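Metalloregulator ScaR (Streptococcus gordonii, PDB 3HRS) represses transcription when activated by manganese, acting as a homodimeric and probably DNA-binding regulator of the DtxR/MntR family. Local coordinates at residues His139-Leu143 and Glu144-Glu148; Thr165-Arg169 and Asn170-Val174. All coordinates share one frame; numbering follows the deposited sequence.

Interaction 1. Residues His139-Leu143 and Glu144-Glu148; sequences HKLTL and EEAKE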
ATOM      1  N   HIS A 139     -25.705  10.421   1.884  1.00 63.22           N
ATOM      2  CA  HIS A 139     -26.512  10.360   3.099  1.00 64.97           C
ATOM      3  C   HIS A 139     -26.201  11.443   4.114  1.00 69.06           C
ATOM      4  O   HIS A 139     -25.227  11.331   4.876  1.00 65.06           O
ATOM      5  CB  HIS A 139     -26.371   9.006   3.790  1.00 62.23           C
ATOM      6  CG  HIS A 139     -26.734   7.862   2.917  1.00 66.04           C
ATOM      7  ND1 HIS A 139     -27.683   7.968   1.925  1.00 69.68           N
ATOM      8  CD2 HIS A 139     -26.280   6.588   2.879  1.00 75.22           C
ATOM      9  CE1 HIS A 139     -27.795   6.805   1.307  1.00 76.60           C
ATOM     10  NE2 HIS A 139     -26.960   5.949   1.870  1.00 80.05           N
ATOM     11  N   LYS A 140     -27.066  12.455   4.166  1.00 86.99           N
ATOM     12  CA  LYS A 140     -26.887  13.541   5.107  1.00 85.39           C
ATOM     13  C   LYS A 140     -27.764  13.452   6.359  1.00 88.76           C
ATOM     14  O   LYS A 140     -27.378  13.953   7.412  1.00 98.05           O
ATOM     15  CB  LYS A 140     -27.049  14.881   4.399  1.00 90.60           C
ATOM     16  CG  LYS A 140     -25.720  15.446   3.947  1.00101.78           C
ATOM     17  CD  LYS A 140     -25.889  16.641   3.032  1.00112.72           C
ATOM     18  CE  LYS A 140     -26.087  16.203   1.593  1.00118.51           C
ATOM     19  NZ  LYS A 140     -26.169  17.385   0.692  1.00124.88           N
ATOM     20  N   LEU A 141     -28.923  12.806   6.259  1.00 83.12           N
ATOM     21  CA  LEU A 141     -29.901  12.821   7.355  1.00 83.97           C
ATOM     22  C   LEU A 141     -29.472  12.004   8.582  1.00 84.13           C
ATOM     23  O   LEU A 141     -29.457  10.768   8.563  1.00 77.86           O
ATOM     24  CB  LEU A 141     -31.280  12.389   6.847  1.00 91.02           C
ATOM     25  CG  LEU A 141     -32.516  12.519   7.754  1.00106.06           C
ATOM     26  CD1 LEU A 141     -32.931  11.186   8.373  1.00112.52           C
ATOM     27  CD2 LEU A 141     -32.332  13.579   8.832  1.00109.76           C
ATOM     28  N   THR A 142     -29.127  12.716   9.653  1.00 90.88           N
ATOM     29  CA  THR A 142     -28.633  12.095  10.884  1.00 92.50           C
ATOM     30  C   THR A 142     -29.788  11.652  11.788  1.00 90.57           C
ATOM     31  O   THR A 142     -30.904  12.143  11.659  1.00 95.07           O
ATOM     32  CB  THR A 142     -27.647  13.035  11.642  1.00100.21           C
ATOM     33  OG1 THR A 142     -27.040  12.331  12.730  1.00104.60           O
ATOM     34  CG2 THR A 142     -28.358  14.235  12.200  1.00104.75           C
ATOM     35  N   LEU A 143     -29.529  10.715  12.692  1.00 84.65           N
ATOM     36  CA  LEU A 143     -30.594  10.207  13.540  1.00 86.32           C
ATOM     37  C   LEU A 143     -31.174  11.344  14.376  1.00 96.05           C
ATOM     38  O   LEU A 143     -32.397  11.500  14.469  1.00102.92           O
ATOM     39  CB  LEU A 143     -30.103   9.079  14.452  1.00 84.62           C
ATOM     40  CG  LEU A 143     -31.178   8.404  15.326  1.00 82.37           C
ATOM     41  CD1 LEU A 143     -32.277   7.796  14.459  1.00 80.18           C
ATOM     42  CD2 LEU A 143     -30.612   7.354  16.304  1.00 74.64           C
ATOM     43  N   GLU A 144     -30.305  12.143  14.980  1.00 98.41           N
ATOM     44  CA  GLU A 144     -30.787  13.200  15.856  1.00114.10           C
ATOM     45  C   GLU A 144     -31.692  14.196  15.126  1.00122.20           C
ATOM     46  O   GLU A 144     -32.682  14.671  15.695  1.00126.12           O
ATOM     47  CB  GLU A 144     -29.638  13.925  16.562  1.00114.53           C
ATOM     48  CG  GLU A 144     -29.165  15.189  15.873  1.00116.22           C
ATOM     49  CD  GLU A 144     -28.374  16.079  16.810  1.00119.19           C
ATOM     50  OE1 GLU A 144     -27.269  16.527  16.428  1.00120.89           O
ATOM     51  OE2 GLU A 144     -28.852  16.315  17.939  1.00118.13           O
ATOM     52  N   GLU A 145     -31.368  14.509  13.874  1.00116.96           N
ATOM     53  CA  GLU A 145     -32.217  15.418  13.118  1.00118.73           C
ATOM     54  C   GLU A 145     -33.231  14.658  12.260  1.00116.77           C
ATOM     55  O   GLU A 145     -33.567  15.073  11.153  1.00119.63           O
ATOM     56  CB  GLU A 145     -31.391  16.429  12.306  1.00123.91           C
ATOM     57  CG  GLU A 145     -30.677  15.881  11.081  1.00127.40           C
ATOM     58  CD  GLU A 145     -29.468  16.725  10.675  1.00131.26           C
ATOM     59  OE1 GLU A 145     -28.607  16.220   9.917  1.00125.80           O
ATOM     60  OE2 GLU A 145     -29.375  17.890  11.122  1.00136.52           O
ATOM     61  N   ALA A 146     -33.729  13.548  12.797  1.00112.59           N
ATOM     62  CA  ALA A 146     -34.750  12.760  12.120  1.00113.19           C
ATOM     63  C   ALA A 146     -36.129  13.080  12.684  1.00127.85           C
ATOM     64  O   ALA A 146     -36.400  12.835  13.866  1.00129.26           O
ATOM     65  CB  ALA A 146     -34.451  11.275  12.251  1.00104.05           C
ATOM     66  N   LYS A 147     -36.999  13.627  11.837  1.00138.91           N
ATOM     67  CA  LYS A 147     -38.332  14.080  12.266  1.00145.72           C
ATOM     68  C   LYS A 147     -39.290  12.923  12.574  1.00142.32           C
ATOM     69  O   LYS A 147     -39.532  12.598  13.737  1.00136.19           O
ATOM     70  CB  LYS A 147     -38.952  15.015  11.212  1.00150.59           C
ATOM     71  CG  LYS A 147     -38.695  16.516  11.422  1.00154.56           C
ATOM     72  CD  LYS A 147     -39.147  17.332  10.204  1.00160.15           C
ATOM     73  CE  LYS A 147     -40.053  18.522  10.588  1.00166.57           C
ATOM     74  NZ  LYS A 147     -39.335  19.717  11.124  1.00166.54           N
ATOM     75  N   GLU A 148     -39.819  12.305  11.522  1.00145.48           N
ATOM     76  CA  GLU A 148     -40.816  11.238  11.636  1.00148.65           C
ATOM     77  C   GLU A 148     -40.328  10.005  12.403  1.00139.21           C
ATOM     78  O   GLU A 148     -39.137   9.704  12.422  1.00135.98           O
ATOM     79  CB  GLU A 148     -41.293  10.810  10.238  1.00157.47           C
ATOM     80  CG  GLU A 148     -42.073  11.878   9.463  1.00164.47           C
ATOM     81  CD  GLU A 148     -42.483  11.426   8.062  1.00164.03           C
ATOM     82  OE1 GLU A 148     -43.674  11.593   7.709  1.00164.28           O
ATOM     83  OE2 GLU A 148     -41.619  10.911   7.314  1.00158.55           O
TER
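Thr142 turns its CG2 methyl onto the side chain of Glu145, which crosses it at about a right angle, with Glu145 CB 3.7 Å from Thr142 CG2. A chi1 of 73° puts Glu145 CG between its backbone N and carbonyl carbon, from where the extended chain runs back past Thr142. Thr142 holds OG1 anti to N (chi1 -172°), which leaves the methyl to face Glu145 and the hydroxyl to bond the backbone O of Ile209. Glu144 adds its CG, 3.9 Å from Thr142 CG2, while its carboxylate reaches Gln203 through OE2. Leu141 slides past Glu145 in the opposite direction, Leu141 CD2 lying 3.6 Å from Glu145 CG. The second methyl of the same leucine, Leu141 CD1, meets Ala146 CB at 4.2 Å, and Tyr152 touches both residues from strand 150-157. The backbone here folds as a type I beta turn from Leu143 to Ala146, closed by Ala146 N bonding to Leu143 O at 3.0 Å. The N-H points only roughly at its acceptor (136°). The side chain of Leu143 packs on Leu192 of strand 189-194. Ahead of the turn, Leu141 and Leu143 form backbone hydrogen bonds with Val211 and Ile209, and the turn thus leads the chain off the edge of strand 209-212 toward strand 150-157, within the FeoA domain, which has an SH3-like fold.

Interaction 2. Residues Thr165-Arg169 and Asn170-Val174; sequences TYLER and NGLQV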
ATOM      1  N   THR A 165     -16.932   0.000  16.996  1.00 90.72           N
ATOM      2  CA  THR A 165     -16.894  -1.006  18.057  1.00 98.84           C
ATOM      3  C   THR A 165     -18.194  -0.979  18.865  1.00 98.12           C
ATOM      4  O   THR A 165     -18.786  -2.016  19.157  1.00 94.17           O
ATOM      5  CB  THR A 165     -15.643  -0.841  18.968  1.00 92.14           C
ATOM      6  OG1 THR A 165     -14.476  -1.288  18.270  1.00 89.11           O
ATOM      7  CG2 THR A 165     -15.771  -1.664  20.212  1.00 96.90           C
ATOM      8  N   TYR A 166     -18.651   0.220  19.189  1.00 99.23           N
ATOM      9  CA  TYR A 166     -19.925   0.397  19.871  1.00103.13           C
ATOM     10  C   TYR A 166     -21.088  -0.167  19.062  1.00 96.72           C
ATOM     11  O   TYR A 166     -22.013  -0.752  19.616  1.00 98.68           O
ATOM     12  CB  TYR A 166     -20.165   1.887  20.142  1.00109.77           C
ATOM     13  CG  TYR A 166     -21.560   2.223  20.630  1.00114.53           C
ATOM     14  CD1 TYR A 166     -21.938   1.979  21.950  1.00118.64           C
ATOM     15  CD2 TYR A 166     -22.495   2.794  19.777  1.00111.11           C
ATOM     16  CE1 TYR A 166     -23.208   2.289  22.398  1.00116.33           C
ATOM     17  CE2 TYR A 166     -23.768   3.108  20.220  1.00111.36           C
ATOM     18  CZ  TYR A 166     -24.117   2.852  21.526  1.00112.90           C
ATOM     19  OH  TYR A 166     -25.382   3.161  21.960  1.00116.26           O
ATOM     20  N   LEU A 167     -21.047   0.020  17.750  1.00 87.86           N
ATOM     21  CA  LEU A 167     -22.147  -0.411  16.904  1.00 83.12           C
ATOM     22  C   LEU A 167     -22.174  -1.928  16.719  1.00 89.41           C
ATOM     23  O   LEU A 167     -23.247  -2.528  16.800  1.00 89.13           O
ATOM     24  CB  LEU A 167     -22.101   0.308  15.561  1.00 79.61           C
ATOM     25  CG  LEU A 167     -22.461   1.784  15.712  1.00 85.29           C
ATOM     26  CD1 LEU A 167     -21.964   2.636  14.550  1.00 81.40           C
ATOM     27  CD2 LEU A 167     -23.956   1.913  15.885  1.00 89.77           C
ATOM     28  N   GLU A 168     -21.012  -2.547  16.476  1.00 95.19           N
ATOM     29  CA  GLU A 168     -20.938  -4.007  16.322  1.00103.61           C
ATOM     30  C   GLU A 168     -21.327  -4.652  17.634  1.00107.54           C
ATOM     31  O   GLU A 168     -21.926  -5.720  17.661  1.00105.37           O
ATOM     32  CB  GLU A 168     -19.536  -4.457  15.891  1.00114.95           C
ATOM     33  CG  GLU A 168     -19.274  -4.312  14.372  1.00125.28           C
ATOM     34  CD  GLU A 168     -17.859  -3.808  14.014  1.00123.47           C
ATOM     35  OE1 GLU A 168     -17.757  -2.761  13.335  1.00117.96           O
ATOM     36  OE2 GLU A 168     -16.857  -4.455  14.398  1.00123.62           O
ATOM     37  N   ARG A 169     -21.003  -3.963  18.722  1.00112.93           N
ATOM     38  CA  ARG A 169     -21.300  -4.421  20.076  1.00114.23           C
ATOM     39  C   ARG A 169     -22.768  -4.226  20.452  1.00114.11           C
ATOM     40  O   ARG A 169     -23.207  -4.667  21.508  1.00124.77           O
ATOM     41  CB  ARG A 169     -20.347  -3.741  21.076  1.00119.29           C
ATOM     42  CG  ARG A 169     -20.964  -3.192  22.354  1.00128.33           C
ATOM     43  CD  ARG A 169     -19.878  -2.682  23.310  1.00141.01           C
ATOM     44  NE  ARG A 169     -19.264  -3.776  24.065  1.00156.23           N
ATOM     45  CZ  ARG A 169     -18.055  -4.287  23.828  1.00160.54           C
ATOM     46  NH1 ARG A 169     -17.292  -3.800  22.855  1.00153.37           N
ATOM     47  NH2 ARG A 169     -17.604  -5.289  24.577  1.00166.80           N
ATOM     48  N   ASN A 170     -23.529  -3.579  19.578  1.00105.32           N
ATOM     49  CA  ASN A 170     -24.974  -3.456  19.758  1.00 99.81           C
ATOM     50  C   ASN A 170     -25.681  -3.862  18.470  1.00 90.94           C
ATOM     51  O   ASN A 170     -26.840  -3.504  18.237  1.00 78.36           O
ATOM     52  CB  ASN A 170     -25.369  -2.029  20.154  1.00105.29           C
ATOM     53  CG  ASN A 170     -25.093  -1.719  21.622  1.00116.76           C
ATOM     54  OD1 ASN A 170     -24.456  -0.710  21.947  1.00115.99           O
ATOM     55  ND2 ASN A 170     -25.580  -2.583  22.519  1.00123.30           N
ATOM     56  N   GLY A 171     -24.954  -4.590  17.623  1.00 95.03           N
ATOM     57  CA  GLY A 171     -25.488  -5.114  16.376  1.00 99.52           C
ATOM     58  C   GLY A 171     -26.138  -4.077  15.482  1.00102.95           C
ATOM     59  O   GLY A 171     -27.187  -4.317  14.884  1.00108.02           O
ATOM     60  N   LEU A 172     -25.511  -2.909  15.402  1.00 96.23           N
ATOM     61  CA  LEU A 172     -25.955  -1.870  14.496  1.00 88.11           C
ATOM     62  C   LEU A 172     -25.003  -1.860  13.336  1.00 88.77           C
ATOM     63  O   LEU A 172     -23.796  -1.788  13.522  1.00 93.86           O
ATOM     64  CB  LEU A 172     -25.974  -0.520  15.195  1.00 86.01           C
ATOM     65  CG  LEU A 172     -27.311  -0.285  15.889  1.00 84.35           C
ATOM     66  CD1 LEU A 172     -27.174   0.772  16.948  1.00 84.98           C
ATOM     67  CD2 LEU A 172     -28.367   0.093  14.861  1.00 82.47           C
ATOM     68  N   GLN A 173     -25.547  -1.953  12.134  1.00 89.53           N
ATOM     69  CA  GLN A 173     -24.732  -2.232  10.964  1.00 89.64           C
ATOM     70  C   GLN A 173     -25.317  -1.538   9.752  1.00 78.19           C
ATOM     71  O   GLN A 173     -26.531  -1.473   9.569  1.00 75.91           O
ATOM     72  CB  GLN A 173     -24.632  -3.745  10.725  1.00 96.71           C
ATOM     73  CG  GLN A 173     -23.730  -4.166   9.565  1.00112.28           C
ATOM     74  CD  GLN A 173     -23.837  -5.662   9.237  1.00122.57           C
ATOM     75  OE1 GLN A 173     -24.194  -6.474  10.094  1.00131.61           O
ATOM     76  NE2 GLN A 173     -23.531  -6.023   7.989  1.00117.28           N
ATOM     77  N   VAL A 174     -24.441  -1.001   8.924  1.00 65.69           N
ATOM     78  CA  VAL A 174     -24.913  -0.323   7.744  1.00 75.53           C
ATOM     79  C   VAL A 174     -25.707  -1.320   6.934  1.00 76.27           C
ATOM     80  O   VAL A 174     -25.168  -2.343   6.512  1.00 80.90           O
ATOM     81  CB  VAL A 174     -23.749   0.183   6.888  1.00 82.07           C
ATOM     82  CG1 VAL A 174     -24.236   1.280   5.976  1.00 84.40           C
ATOM     83  CG2 VAL A 174     -22.613   0.669   7.780  1.00 80.94           C
TER
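Tyr166 offers one face of its ring to the side chain of Asn170, whose amide plane stands 77° from that of the ring; CG anti to the backbone N (chi1 170°) swings the ring to that side of the helix end. Leu167 follows, bonding through its carbonyl and packing through its side chain. Its carbonyl O receives two N-H groups from opposite faces of the carbonyl plane: Asn170 N at 3.0 Å and Leu172 N at 2.7 Å, the latter almost straight (173°). The side chain of Leu167 meets that of Leu172 obliquely, with Leu167 CD2 3.6 Å from Leu172 CD1; strand 150-157 lies against both leucines. Glu168 O accepts a weak bond from Gly171 N at 3.2 Å, which with the Leu172-Leu167 bond makes the Schellman motif that ends helix 161-168, with Gly171 at positive phi as the C-prime residue. Glu168 OE1 is hydrogen-bonded to Thr90 OG1, and the Glu168 side chain is about 5 Å from that of His124, a ligand of a zinc site empty in this apo chain. Arg169 is still tied to the helix through Arg169 N to Thr165 O (3.0 Å), and its guanidinium has Thr165 CG2 at its edge.

Interactions 1 and 2 are both local reversals within the FeoA domain, in series along the chain, with centres about 18 Å apart and no mutual touch. Each is partly buried, with two buried residues (Thr142 and Leu143; Leu167 and Leu172) and exposed charged ones at its border, and each rests on strand 150-157: interaction 1 precedes that strand and uses Tyr152, whereas interaction 2 follows it and packs on Leu154 and Val157. In interaction 1 a single turn bond is accompanied by aliphatic contacts of a glutamate stem. In 165-174 the backbone does more, with three bonds gathered on two carbonyls and a leucine pair beside them. Interaction 2 also lies near the metal site, from which interaction 1 is remote.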